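PDB 6FU9: NBS-LRR class disease resistance protein from Oryza sativa subsp. japonica, which binds the rice blast effector AVR-PikD through its HMA domain, consistent with a role in sensing the fungus as part of plant immunity. Local coordinates for residues Gln7-Ile13 with Asp45-Gly51; Lys23-Val28 with Ala62-Val67. One frame throughout, in Å; residues are numbered along the deposited sequence. Where two conformers were deposited one is given.

How the interactions relate
From the N terminus the chain runs through strand 7-12, helix 18-29, strands 34-40 and 46-51, helix 56-66 and strand 71-77, the beta-alpha-beta-beta-alpha-beta order of a ferredoxin-like HMA domain. Interaction 1 pairs strands 7-12 and 46-51, the two inner strands of the antiparallel sheet, and so closes a loop that holds helix 18-29 and strand 34-40. Interaction 2 joins the two helices and closes a second loop, which crosses the first because the segments alternate along the chain. The helix pair lies on the sheet face of Phe-11 and Val-49: Val-49 CG1 is 3.7 Å from Val-28 CG1, and Phe-11 CD2 is 3.9 Å from Leu-63 CD1.

Interaction 1. Residues Gln7-Ile13 with Asp45-Gly51; sequences QKIVFKI and DQVVVVG
Asp-45 and Gln-46 both face Ala-40, a classic beta bulge in the pairing with strand 34-40, yet the register with strand 7-12 runs on unbroken to Ile-13 opposite Asp-45. Strands 7-12 and 46-51 run antiparallel (163°), their axes 4.6 Å apart. Gln-7/Gly-51, Ile-9/Val-49 and Phe-11/Val-47 are hydrogen-bonded pairs, as in Ile-9 N to Val-49 O (2.9 Å); Lys-8/Val-50, Val-10/Val-48 and Lys-12/Gln-46 alternate with them as non-hydrogen-bonded pairs. Beyond the last, Ile-13 N donates a hydrogen bond to Asp-45 O (2.9 Å). Ile-9, Phe-11 (m), Val-47 and Val-49 share the helix-covered face; Phe-11 CE2 lies 4.2 Å from Val-49 CG2, at the ring edge. On the opposite face, Lys-12 folds through three m torsions to set NZ 2.7 Å from Asp-45 OD1, a salt bridge, while NZ also bridges to an acidic side chain of the AVR-Pik chain. Gln-46 NE2 hydrogen-bonds an acidic side chain and the backbone of that chain. The paired inner strands are those of the ferredoxin-like HMA fold, whose open face here binds the effector.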
ATOM      1  N   GLN A   7     -11.693   5.490   0.671  1.00 15.10           N
ATOM      2  CA  GLN A   7     -10.915   4.597  -0.154  1.00 14.73           C
ATOM      3  C   GLN A   7      -9.401   4.764   0.141  1.00 12.71           C
ATOM      4  O   GLN A   7      -8.995   5.876   0.471  1.00 14.08           O
ATOM      5  CB  GLN A   7     -11.021   5.058  -1.643  1.00 20.51           C
ATOM      6  CG  GLN A   7     -12.303   4.897  -2.431  1.00 19.33           C
ATOM      7  CD  GLN A   7     -12.228   5.810  -3.651  1.00 19.15           C
ATOM      8  OE1 GLN A   7     -12.387   6.976  -3.589  1.00 17.30           O
ATOM      9  NE2 GLN A   7     -12.116   5.187  -4.808  1.00 21.01           N
ATOM     10  N   LYS A   8      -8.659   3.704  -0.050  1.00 12.30           N
ATOM     11  CA  LYS A   8      -7.190   3.693  -0.025  1.00 12.93           C
ATOM     12  C   LYS A   8      -6.695   3.053  -1.249  1.00 13.37           C
ATOM     13  O   LYS A   8      -7.035   1.865  -1.546  1.00 17.91           O
ATOM     14  CB  LYS A   8      -6.697   2.955   1.208  1.00 15.05           C
ATOM     15  CG  LYS A   8      -5.186   2.950   1.350  1.00 16.60           C
ATOM     16  CD  LYS A   8      -4.793   2.293   2.681  1.00 20.07           C
ATOM     17  CE  LYS A   8      -3.349   2.163   2.902  1.00 22.55           C
ATOM     18  NZ  LYS A   8      -3.222   1.523   4.224  1.00 22.18           N
ATOM     19  N   ILE A   9      -5.919   3.772  -2.082  1.00 12.49           N
ATOM     20  CA  ILE A   9      -5.395   3.294  -3.317  1.00 12.51           C
ATOM     21  C   ILE A   9      -3.877   3.441  -3.262  1.00 12.72           C
ATOM     22  O   ILE A   9      -3.378   4.528  -2.944  1.00 14.74           O
ATOM     23  CB  ILE A   9      -5.885   4.090  -4.515  1.00 14.64           C
ATOM     24  CG1 ILE A   9      -7.430   4.126  -4.577  1.00 16.46           C
ATOM     25  CG2 ILE A   9      -5.315   3.523  -5.787  1.00 18.43           C
ATOM     26  CD1 ILE A   9      -7.994   5.163  -5.476  1.00 27.56           C
ATOM     27  N   VAL A  10      -3.153   2.377  -3.533  1.00 12.40           N
ATOM     28  CA  VAL A  10      -1.676   2.433  -3.543  1.00 13.09           C
ATOM     29  C   VAL A  10      -1.191   2.141  -4.931  1.00 12.32           C
ATOM     30  O   VAL A  10      -1.597   1.094  -5.528  1.00 13.73           O
ATOM     31  CB  VAL A  10      -1.059   1.466  -2.544  1.00 13.95           C
ATOM     32  CG1 VAL A  10       0.490   1.678  -2.479  1.00 15.48           C
ATOM     33  CG2 VAL A  10      -1.645   1.603  -1.155  1.00 15.93           C
ATOM     34  N   PHE A  11      -0.326   3.016  -5.446  1.00 13.10           N
ATOM     35  CA  PHE A  11       0.353   2.819  -6.711  1.00 14.09           C
ATOM     36  C   PHE A  11       1.831   2.508  -6.453  1.00 14.20           C
ATOM     37  O   PHE A  11       2.393   2.990  -5.456  1.00 16.60           O
ATOM     38  CB  PHE A  11       0.266   4.037  -7.609  1.00 14.07           C
ATOM     39  CG  PHE A  11      -1.125   4.454  -7.984  1.00 13.92           C
ATOM     40  CD1 PHE A  11      -1.801   3.785  -8.992  1.00 15.22           C
ATOM     41  CD2 PHE A  11      -1.771   5.492  -7.364  1.00 15.62           C
ATOM     42  CE1 PHE A  11      -3.086   4.154  -9.375  1.00 16.43           C
ATOM     43  CE2 PHE A  11      -3.048   5.866  -7.723  1.00 16.62           C
ATOM     44  CZ  PHE A  11      -3.696   5.196  -8.740  1.00 16.13           C
ATOM     45  N   LYS A  12       2.421   1.726  -7.338  1.00 14.60           N
ATOM     46  CA  LYS A  12       3.885   1.593  -7.439  1.00 15.58           C
ATOM     47  C   LYS A  12       4.292   2.343  -8.672  1.00 15.78           C
ATOM     48  O   LYS A  12       3.808   2.090  -9.783  1.00 17.70           O
ATOM     49  CB  LYS A  12       4.264   0.122  -7.453  1.00 18.85           C
ATOM     50  CG  LYS A  12       4.219  -0.549  -6.068  1.00 22.84           C
ATOM     51  CD  LYS A  12       5.429  -0.329  -5.118  1.00 25.89           C
ATOM     52  CE  LYS A  12       6.550  -1.283  -5.443  1.00 23.87           C
ATOM     53  NZ  LYS A  12       7.765  -1.037  -4.655  1.00 25.84           N
ATOM     54  N   ILE A  13       5.216   3.324  -8.500  1.00 16.07           N
ATOM     55  CA  ILE A  13       5.689   4.158  -9.636  1.00 17.68           C
ATOM     56  C   ILE A  13       7.157   4.249  -9.450  1.00 20.18           C
ATOM     57  O   ILE A  13       7.617   4.937  -8.530  1.00 24.38           O
ATOM     58  CB  ILE A  13       5.055   5.556  -9.667  1.00 20.56           C
ATOM     59  CG1 ILE A  13       3.557   5.537  -9.335  1.00 21.62           C
ATOM     60  CG2 ILE A  13       5.318   6.198 -11.005  1.00 23.06           C
ATOM     61  CD1 ILE A  13       2.860   6.881  -9.421  1.00 24.90           C
ATOM     62  N   ASP A  45       8.833   4.367  -3.577  1.00 16.30           N
ATOM     63  CA  ASP A  45       8.103   4.376  -4.832  1.00 17.81           C
ATOM     64  C   ASP A  45       6.629   3.904  -4.693  1.00 16.03           C
ATOM     65  O   ASP A  45       5.965   3.622  -5.705  1.00 18.26           O
ATOM     66  CB  ASP A  45       8.817   3.606  -5.907  1.00 21.76           C
ATOM     67  CG  ASP A  45       8.914   2.164  -5.677  1.00 22.70           C
ATOM     68  OD1 ASP A  45       8.372   1.637  -4.692  1.00 21.41           O
ATOM     69  OD2 ASP A  45       9.555   1.496  -6.538  1.00 30.39           O
ATOM     70  N   GLN A  46       6.139   3.827  -3.465  1.00 15.82           N
ATOM     71  CA  GLN A  46       4.686   3.567  -3.211  1.00 18.16           C
ATOM     72  C   GLN A  46       4.023   4.911  -3.060  1.00 20.06           C
ATOM     73  O   GLN A  46       4.458   5.714  -2.226  1.00 29.79           O
ATOM     74  CB  GLN A  46       4.454   2.885  -1.903  1.00 24.51           C
ATOM     75  CG  GLN A  46       4.302   1.453  -1.838  1.00 25.90           C
ATOM     76  CD  GLN A  46       4.092   0.939  -0.395  1.00 20.95           C
ATOM     77  OE1 GLN A  46       3.207   1.343   0.376  1.00 30.83           O
ATOM     78  NE2 GLN A  46       4.825  -0.049  -0.081  1.00 18.55           N
ATOM     79  N   VAL A  47       2.972   5.196  -3.820  1.00 17.69           N
ATOM     80  CA  VAL A  47       2.203   6.415  -3.678  1.00 16.27           C
ATOM     81  C   VAL A  47       0.881   6.011  -3.065  1.00 13.92           C
ATOM     82  O   VAL A  47       0.124   5.268  -3.721  1.00 14.47           O
ATOM     83  CB  VAL A  47       1.990   7.079  -5.018  1.00 18.11           C
ATOM     84  CG1 VAL A  47       1.141   8.328  -4.897  1.00 17.92           C
ATOM     85  CG2 VAL A  47       3.373   7.387  -5.663  1.00 20.98           C
ATOM     86  N   VAL A  48       0.669   6.354  -1.822  1.00 13.63           N
ATOM     87  CA  VAL A  48      -0.492   5.954  -1.033  1.00 13.25           C
ATOM     88  C   VAL A  48      -1.472   7.112  -1.024  1.00 13.00           C
ATOM     89  O   VAL A  48      -1.156   8.206  -0.547  1.00 14.69           O
ATOM     90  CB  VAL A  48      -0.102   5.517   0.397  1.00 14.46           C
ATOM     91  CG1 VAL A  48      -1.393   5.083   1.128  1.00 16.99           C
ATOM     92  CG2 VAL A  48       0.952   4.465   0.432  1.00 16.52           C
ATOM     93  N   VAL A  49      -2.688   6.848  -1.520  1.00 12.73           N
ATOM     94  CA  VAL A  49      -3.723   7.824  -1.729  1.00 12.14           C
ATOM     95  C   VAL A  49      -4.948   7.519  -0.910  1.00 12.76           C
ATOM     96  O   VAL A  49      -5.431   6.373  -0.968  1.00 13.92           O
ATOM     97  CB  VAL A  49      -4.079   7.929  -3.203  1.00 13.12           C
ATOM     98  CG1 VAL A  49      -4.996   9.102  -3.450  1.00 14.43           C
ATOM     99  CG2 VAL A  49      -2.832   7.958  -4.092  1.00 14.11           C
ATOM    100  N   VAL A  50      -5.463   8.453  -0.164  1.00 12.28           N
ATOM    101  CA  VAL A  50      -6.687   8.277   0.624  1.00 12.04           C
ATOM    102  C   VAL A  50      -7.662   9.324   0.245  1.00 12.16           C
ATOM    103  O   VAL A  50      -7.351  10.492   0.086  1.00 13.21           O
ATOM    104  CB  VAL A  50      -6.361   8.337   2.133  1.00 17.91           C
ATOM    105  CG1 VAL A  50      -7.556   8.406   2.996  1.00 20.08           C
ATOM    106  CG2 VAL A  50      -5.469   7.125   2.514  1.00 20.26           C
ATOM    107  N   GLY A  51      -8.943   8.951   0.139  1.00 13.21           N
ATOM    108  CA  GLY A  51      -9.966   9.929  -0.142  1.00 14.01           C
ATOM    109  C   GLY A  51     -11.341   9.324  -0.335  1.00 13.23           C
ATOM    110  O   GLY A  51     -11.624   8.255   0.201  1.00 15.25           O
TER

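Interaction 2. Residues Lys23-Val28 with Ala62-Val67; sequences KAMSLV and ALRKKV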
ATOM      1  N   LYS A  23       6.160  15.940  -8.289  1.00 25.60           N
ATOM      2  CA  LYS A  23       5.153  16.000  -9.340  1.00 24.37           C
ATOM      3  C   LYS A  23       3.981  15.022  -9.117  1.00 21.56           C
ATOM      4  O   LYS A  23       2.833  15.386  -9.313  1.00 21.54           O
ATOM      5  CB  LYS A  23       5.785  15.640 -10.642  1.00 32.05           C
ATOM      6  CG  LYS A  23       4.879  15.871 -11.838  1.00 37.02           C
ATOM      7  CD  LYS A  23       5.652  16.323 -13.067  1.00 47.21           C
ATOM      8  CE  LYS A  23       6.886  15.482 -13.373  1.00 48.87           C
ATOM      9  NZ  LYS A  23       7.604  16.160 -14.477  1.00 53.59           N
ATOM     10  N   ALA A  24       4.299  13.823  -8.690  1.00 20.34           N
ATOM     11  CA  ALA A  24       3.302  12.834  -8.380  1.00 18.24           C
ATOM     12  C   ALA A  24       2.464  13.340  -7.230  1.00 17.74           C
ATOM     13  O   ALA A  24       1.215  13.268  -7.312  1.00 17.80           O
ATOM     14  CB  ALA A  24       3.967  11.538  -8.036  1.00 20.63           C
ATOM     15  N   MET A  25       3.070  13.879  -6.171  1.00 20.40           N
ATOM     16  CA  MET A  25       2.254  14.283  -5.045  1.00 20.56           C
ATOM     17  C   MET A  25       1.359  15.472  -5.444  1.00 21.01           C
ATOM     18  O   MET A  25       0.195  15.532  -5.029  1.00 19.75           O
ATOM     19  CB  MET A  25       3.050  14.443  -3.710  1.00 27.36           C
ATOM     20  CG  MET A  25       3.314  13.128  -2.753  1.00 22.34           C
ATOM     21  SD  MET A  25       4.235  13.656  -1.386  1.00 42.80           S
ATOM     22  CE  MET A  25       5.715  14.386  -2.114  1.00 45.65           C
ATOM     23  N   SER A  26       1.861  16.404  -6.246  1.00 20.26           N
ATOM     24  CA  SER A  26       1.085  17.536  -6.673  0.50 20.12           C
ATOM     25  C   SER A  26      -0.108  17.124  -7.560  1.00 18.31           C
ATOM     26  O   SER A  26      -1.223  17.624  -7.401  1.00 19.31           O
ATOM     27  CB  SER A  26       1.994  18.510  -7.411  0.50 24.59           C
ATOM     28  OG  SER A  26       1.260  19.658  -7.681  0.50 27.07           O
ATOM     29  N   LEU A  27       0.163  16.254  -8.508  1.00 16.51           N
ATOM     30  CA  LEU A  27      -0.891  15.745  -9.397  1.00 17.00           C
ATOM     31  C   LEU A  27      -1.973  15.027  -8.603  1.00 15.59           C
ATOM     32  O   LEU A  27      -3.159  15.306  -8.785  1.00 16.33           O
ATOM     33  CB  LEU A  27      -0.286  14.822 -10.439  1.00 18.24           C
ATOM     34  CG  LEU A  27      -1.190  14.262 -11.524  1.00 18.83           C
ATOM     35  CD1 LEU A  27      -0.251  13.799 -12.653  1.00 22.94           C
ATOM     36  CD2 LEU A  27      -1.996  13.125 -11.048  1.00 22.40           C
ATOM     37  N   VAL A  28      -1.575  14.177  -7.695  1.00 15.13           N
ATOM     38  CA  VAL A  28      -2.555  13.459  -6.899  1.00 14.59           C
ATOM     39  C   VAL A  28      -3.326  14.378  -6.021  1.00 15.79           C
ATOM     40  O   VAL A  28      -4.582  14.285  -5.933  1.00 16.19           O
ATOM     41  CB  VAL A  28      -1.873  12.319  -6.111  1.00 15.25           C
ATOM     42  CG1 VAL A  28      -2.888  11.607  -5.216  1.00 15.22           C
ATOM     43  CG2 VAL A  28      -1.234  11.316  -7.002  1.00 16.87           C
ATOM     44  N   ALA A  62      -3.423   9.718 -15.788  1.00 16.97           N
ATOM     45  CA  ALA A  62      -2.719  10.983 -15.639  1.00 16.61           C
ATOM     46  C   ALA A  62      -1.307  10.725 -15.115  1.00 16.02           C
ATOM     47  O   ALA A  62      -0.336  11.324 -15.613  1.00 17.58           O
ATOM     48  CB  ALA A  62      -3.492  11.911 -14.706  1.00 17.36           C
ATOM     49  N   LEU A  63      -1.175   9.817 -14.158  1.00 15.38           N
ATOM     50  CA  LEU A  63       0.171   9.486 -13.630  1.00 14.71           C
ATOM     51  C   LEU A  63       1.049   8.911 -14.689  1.00 15.96           C
ATOM     52  O   LEU A  63       2.278   9.261 -14.766  1.00 17.07           O
ATOM     53  CB  LEU A  63       0.038   8.515 -12.431  1.00 15.01           C
ATOM     54  CG  LEU A  63      -0.502   9.138 -11.164  1.00 15.13           C
ATOM     55  CD1 LEU A  63      -0.954   8.079 -10.179  1.00 16.52           C
ATOM     56  CD2 LEU A  63       0.485  10.056 -10.501  1.00 17.01           C
ATOM     57  N   ARG A  64       0.523   8.071 -15.567  1.00 16.24           N
ATOM     58  CA  ARG A  64       1.303   7.479 -16.634  1.00 16.56           C
ATOM     59  C   ARG A  64       1.765   8.533 -17.631  1.00 18.41           C
ATOM     60  O   ARG A  64       2.847   8.380 -18.193  1.00 20.62           O
ATOM     61  CB  ARG A  64       0.442   6.378 -17.292  1.00 17.59           C
ATOM     62  CG  ARG A  64       0.386   5.145 -16.433  1.00 17.40           C
ATOM     63  CD  ARG A  64      -0.592   4.128 -16.952  1.00 20.13           C
ATOM     64  NE  ARG A  64      -0.587   2.959 -16.069  1.00 19.74           N
ATOM     65  CZ  ARG A  64      -1.559   2.029 -16.014  1.00 22.33           C
ATOM     66  NH1 ARG A  64      -2.703   2.195 -16.683  1.00 27.35           N
ATOM     67  NH2 ARG A  64      -1.430   0.998 -15.212  1.00 22.29           N
ATOM     68  N   LYS A  65       0.967   9.567 -17.880  1.00 17.10           N
ATOM     69  CA  LYS A  65       1.343  10.617 -18.840  1.00 19.12           C
ATOM     70  C   LYS A  65       2.361  11.578 -18.279  1.00 21.47           C
ATOM     71  O   LYS A  65       3.221  12.049 -19.023  1.00 21.79           O
ATOM     72  CB  LYS A  65       0.090  11.397 -19.307  1.00 21.65           C
ATOM     73  CG  LYS A  65      -0.805  10.559 -20.220  1.00 23.73           C
ATOM     74  CD  LYS A  65      -1.981  11.318 -20.851  1.00 31.15           C
ATOM     75  CE  LYS A  65      -2.991  11.733 -19.846  1.00 29.01           C
ATOM     76  NZ  LYS A  65      -4.168  12.274 -20.584  1.00 22.54           N
ATOM     77  N   LYS A  66       2.309  11.830 -16.965  1.00 19.76           N
ATOM     78  CA  LYS A  66       3.059  12.927 -16.388  1.00 21.13           C
ATOM     79  C   LYS A  66       4.166  12.509 -15.458  1.00 21.02           C
ATOM     80  O   LYS A  66       5.112  13.301 -15.233  1.00 23.96           O
ATOM     81  CB  LYS A  66       2.079  13.865 -15.673  1.00 26.69           C
ATOM     82  CG  LYS A  66       1.033  14.475 -16.594  1.00 32.57           C
ATOM     83  CD  LYS A  66      -0.061  15.173 -15.803  1.00 42.30           C
ATOM     84  CE  LYS A  66      -0.925  16.047 -16.691  1.00 56.02           C
ATOM     85  NZ  LYS A  66      -0.173  17.253 -17.140  1.00 61.21           N
ATOM     86  N   VAL A  67       4.104  11.345 -14.858  1.00 20.03           N
ATOM     87  CA  VAL A  67       5.072  10.955 -13.815  1.00 20.75           C
ATOM     88  C   VAL A  67       5.878   9.745 -14.167  1.00 19.65           C
ATOM     89  O   VAL A  67       7.103   9.793 -14.016  1.00 21.66           O
ATOM     90  CB  VAL A  67       4.345  10.716 -12.469  1.00 21.79           C
ATOM     91  CG1 VAL A  67       5.311  10.224 -11.388  1.00 25.36           C
ATOM     92  CG2 VAL A  67       3.584  11.965 -12.015  1.00 22.00           C
TER
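The two helices of the ferredoxin-like HMA fold meet here on one face of the sheet, and Leu-27, Val-67 and Leu-63 carry much of the contact. The axes of 23-28 and 62-66 lie at 144° and approach to 10.6 Å, so side chains bridge the gap and no hydrogen bond crosses it. Leu-27, with the largest buried area, points toward the other helix: its CD2 lies 4.1 Å from Ala-62 CB and 4.0 Å from Leu-63 CD2, while its CD1 meets the aliphatic part of Lys-66. Val-67, just past the end of helix 56-66, points back at Ala-24. The small alanine allows a close approach, with Ala-24 CA 6.0 Å from Val-67 CA and Ala-24 CB 3.8 Å from Val-67 CG1. Leu-63 leaves its backbone sideways, yet its end turns inward, where CD2 is also 4.1 Å from Val-28 CG2. Below this layer Leu-63 and Val-67 both rest on Ile-13, and Val-28 packs on Val-34 and Val-37 of strand 34-40, joining helix pair to sheet. Lys-23 reaches across the C-terminal end of helix 56-66, bringing its CE 3.4 Å from Lys-66 O.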